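Local coordinates for protein cyclin-dependent kinase inhibitor 3 (PDB 1FPZ) that removes phosphate from phosphotyrosine, phosphoserine and phosphothreonine in proteins, dephosphorylates CDK2 in a cyclin-dependent manner, and may help regulate the cell cycle, at residues 72-77 / 102-107. The protein carries 1 engineered substitution. Sequence-based numbering, arbitrary orientation.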
loop_
_atom_site.group_PDB
_atom_site.type_symbol
_atom_site.label_atom_id
_atom_site.label_comp_id
_atom_site.label_asym_id
_atom_site.label_seq_id
_atom_site.Cartn_x
_atom_site.Cartn_y
_atom_site.Cartn_z
ATOM N N ILE A 72 -7.607 -11.059 -6.143
ATOM C CA ILE A 72 -7.231 -10.232 -5.011
ATOM C C ILE A 72 -7.999 -10.742 -3.806
ATOM O O ILE A 72 -9.219 -10.839 -3.843
ATOM C CB ILE A 72 -7.631 -8.771 -5.226
ATOM C CG1 ILE A 72 -7.098 -8.261 -6.567
ATOM C CG2 ILE A 72 -7.124 -7.927 -4.068
ATOM C CD1 ILE A 72 -5.602 -8.296 -6.698
ATOM N N GLN A 73 -7.297 -11.052 -2.730
ATOM C CA GLN A 73 -7.966 -11.559 -1.541
ATOM C C GLN A 73 -8.026 -10.546 -0.403
ATOM O O GLN A 73 -9.007 -10.474 0.332
ATOM C CB GLN A 73 -7.259 -12.813 -1.055
ATOM C CG GLN A 73 -6.817 -13.727 -2.172
ATOM C CD GLN A 73 -6.747 -15.152 -1.720
ATOM O OE1 GLN A 73 -7.766 -15.835 -1.661
ATOM N NE2 GLN A 73 -5.547 -15.609 -1.368
ATOM N N ASP A 74 -6.958 -9.782 -0.254
ATOM C CA ASP A 74 -6.868 -8.759 0.779
ATOM C C ASP A 74 -6.398 -7.445 0.174
ATOM O O ASP A 74 -5.453 -7.449 -0.610
ATOM C CB ASP A 74 -5.873 -9.196 1.850
ATOM C CG ASP A 74 -6.366 -10.365 2.673
ATOM O OD1 ASP A 74 -6.575 -11.460 2.107
ATOM O OD2 ASP A 74 -6.536 -10.190 3.896
ATOM N N ILE A 75 -7.043 -6.325 0.537
ATOM C CA ILE A 75 -6.666 -4.982 0.043
ATOM C C ILE A 75 -6.383 -3.999 1.196
ATOM O O ILE A 75 -7.190 -3.898 2.104
ATOM C CB ILE A 75 -7.777 -4.352 -0.817
ATOM C CG1 ILE A 75 -8.048 -5.217 -2.040
ATOM C CG2 ILE A 75 -7.360 -2.959 -1.292
ATOM C CD1 ILE A 75 -9.229 -4.758 -2.807
ATOM N N PHE A 76 -5.248 -3.291 1.165
ATOM C CA PHE A 76 -4.915 -2.319 2.210
ATOM C C PHE A 76 -5.108 -0.919 1.637
ATOM O O PHE A 76 -4.548 -0.578 0.595
ATOM C CB PHE A 76 -3.465 -2.453 2.697
ATOM C CG PHE A 76 -3.192 -3.721 3.479
ATOM C CD1 PHE A 76 -3.291 -4.976 2.873
ATOM C CD2 PHE A 76 -2.816 -3.649 4.812
ATOM C CE1 PHE A 76 -3.003 -6.147 3.601
ATOM C CE2 PHE A 76 -2.533 -4.810 5.545
ATOM C CZ PHE A 76 -2.624 -6.049 4.941
ATOM N N VAL A 77 -5.884 -0.110 2.346
ATOM C CA VAL A 77 -6.204 1.235 1.903
ATOM C C VAL A 77 -5.632 2.288 2.828
ATOM O O VAL A 77 -5.930 2.275 4.027
ATOM C CB VAL A 77 -7.715 1.421 1.837
ATOM C CG1 VAL A 77 -8.057 2.857 1.420
ATOM C CG2 VAL A 77 -8.309 0.406 0.870
ATOM N N ILE A 102 -11.081 -9.045 1.813
ATOM C CA ILE A 102 -10.871 -8.548 3.172
ATOM C C ILE A 102 -10.180 -7.191 3.046
ATOM O O ILE A 102 -9.148 -7.050 2.388
ATOM C CB ILE A 102 -10.009 -9.451 4.028
ATOM C CG1 ILE A 102 -10.597 -10.858 4.052
ATOM C CG2 ILE A 102 -9.897 -8.880 5.431
ATOM C CD1 ILE A 102 -10.394 -11.592 2.722
ATOM N N THR A 103 -10.791 -6.200 3.683
ATOM C CA THR A 103 -10.373 -4.817 3.648
ATOM C C THR A 103 -9.650 -4.340 4.920
ATOM O O THR A 103 -10.196 -4.416 6.015
ATOM C CB THR A 103 -11.634 -3.950 3.375
ATOM O OG1 THR A 103 -12.156 -4.283 2.075
ATOM C CG2 THR A 103 -11.323 -2.469 3.396
ATOM N N HIS A 104 -8.422 -3.847 4.737
ATOM C CA HIS A 104 -7.561 -3.331 5.816
ATOM C C HIS A 104 -7.420 -1.812 5.679
ATOM O O HIS A 104 -6.504 -1.303 5.004
ATOM C CB HIS A 104 -6.173 -3.956 5.685
ATOM C CG HIS A 104 -6.189 -5.464 5.596
ATOM N ND1 HIS A 104 -5.826 -6.277 6.649
ATOM C CD2 HIS A 104 -6.453 -6.293 4.558
ATOM C CE1 HIS A 104 -5.847 -7.539 6.261
ATOM N NE2 HIS A 104 -6.224 -7.576 4.993
ATOM N N HIS A 105 -8.309 -1.060 6.307
ATOM C CA HIS A 105 -8.207 0.386 6.179
ATOM C C HIS A 105 -7.323 1.009 7.271
ATOM O O HIS A 105 -7.661 0.963 8.449
ATOM C CB HIS A 105 -9.594 1.013 6.239
ATOM C CG HIS A 105 -9.585 2.505 6.089
ATOM N ND1 HIS A 105 -10.334 3.341 6.894
ATOM C CD2 HIS A 105 -8.926 3.308 5.221
ATOM C CE1 HIS A 105 -10.131 4.593 6.528
ATOM N NE2 HIS A 105 -9.283 4.601 5.516
ATOM N N HIS A 106 -6.193 1.590 6.868
ATOM C CA HIS A 106 -5.266 2.220 7.793
ATOM C C HIS A 106 -4.917 3.601 7.264
ATOM O O HIS A 106 -3.828 3.817 6.688
ATOM C CB HIS A 106 -3.979 1.420 7.904
ATOM C CG HIS A 106 -4.177 0.013 8.346
ATOM N ND1 HIS A 106 -3.979 -0.392 9.645
ATOM C CD2 HIS A 106 -4.540 -1.090 7.659
ATOM C CE1 HIS A 106 -4.202 -1.689 9.739
ATOM N NE2 HIS A 106 -4.541 -2.139 8.546
ATOM N N PRO A 107 -5.823 4.562 7.457
ATOM C CA PRO A 107 -5.591 5.934 6.983
ATOM C C PRO A 107 -4.252 6.590 7.361
ATOM O O PRO A 107 -3.843 6.574 8.511
ATOM C CB PRO A 107 -6.808 6.705 7.522
ATOM C CG PRO A 107 -7.296 5.872 8.677
ATOM C CD PRO A 107 -7.094 4.450 8.195
#
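Phe-76 and His-104 both carry CG beside the backbone N and anti to the carbonyl carbon (chi1 -69° and -52°), and from these paired positions on parallel strands their rings meet face to face. The stack is offset, centroids 3.9 Å apart and planes only 1° from parallel, while His-104 CB also lies over the phenyl face in a CH-pi contact. At the imidazole edge, His-104 NE2 gives a hydrogen bond to Asp-74 OD2 (2.9 Å), which lies in the ring plane and accepts through its anti lone pair. With ND1 hydrogen-bonded to Glu-125 of helix 116-131, both ring nitrogens are held, and the imidazole's rotation is probably fixed. A leucine in place of His-104 would probably leave Asp-74 OD2 without this donor and Phe-76 without its flat stacking partner. Beneath the rings, His-104 N reaches Ile-75 O at 2.9 Å, and His-104 O accepts from Val-77 N at 3.0 Å. Within the chain, strand 102-105 is an outermost strand of the mixed, helix-flanked sheet of the protein-tyrosine phosphatase fold, with 74-77 bonded on its other flank to strand 136-139; helix 116-131 packs over Phe-76, and helix 92-98 meets Ile-75 and Thr-103 on the opposite face.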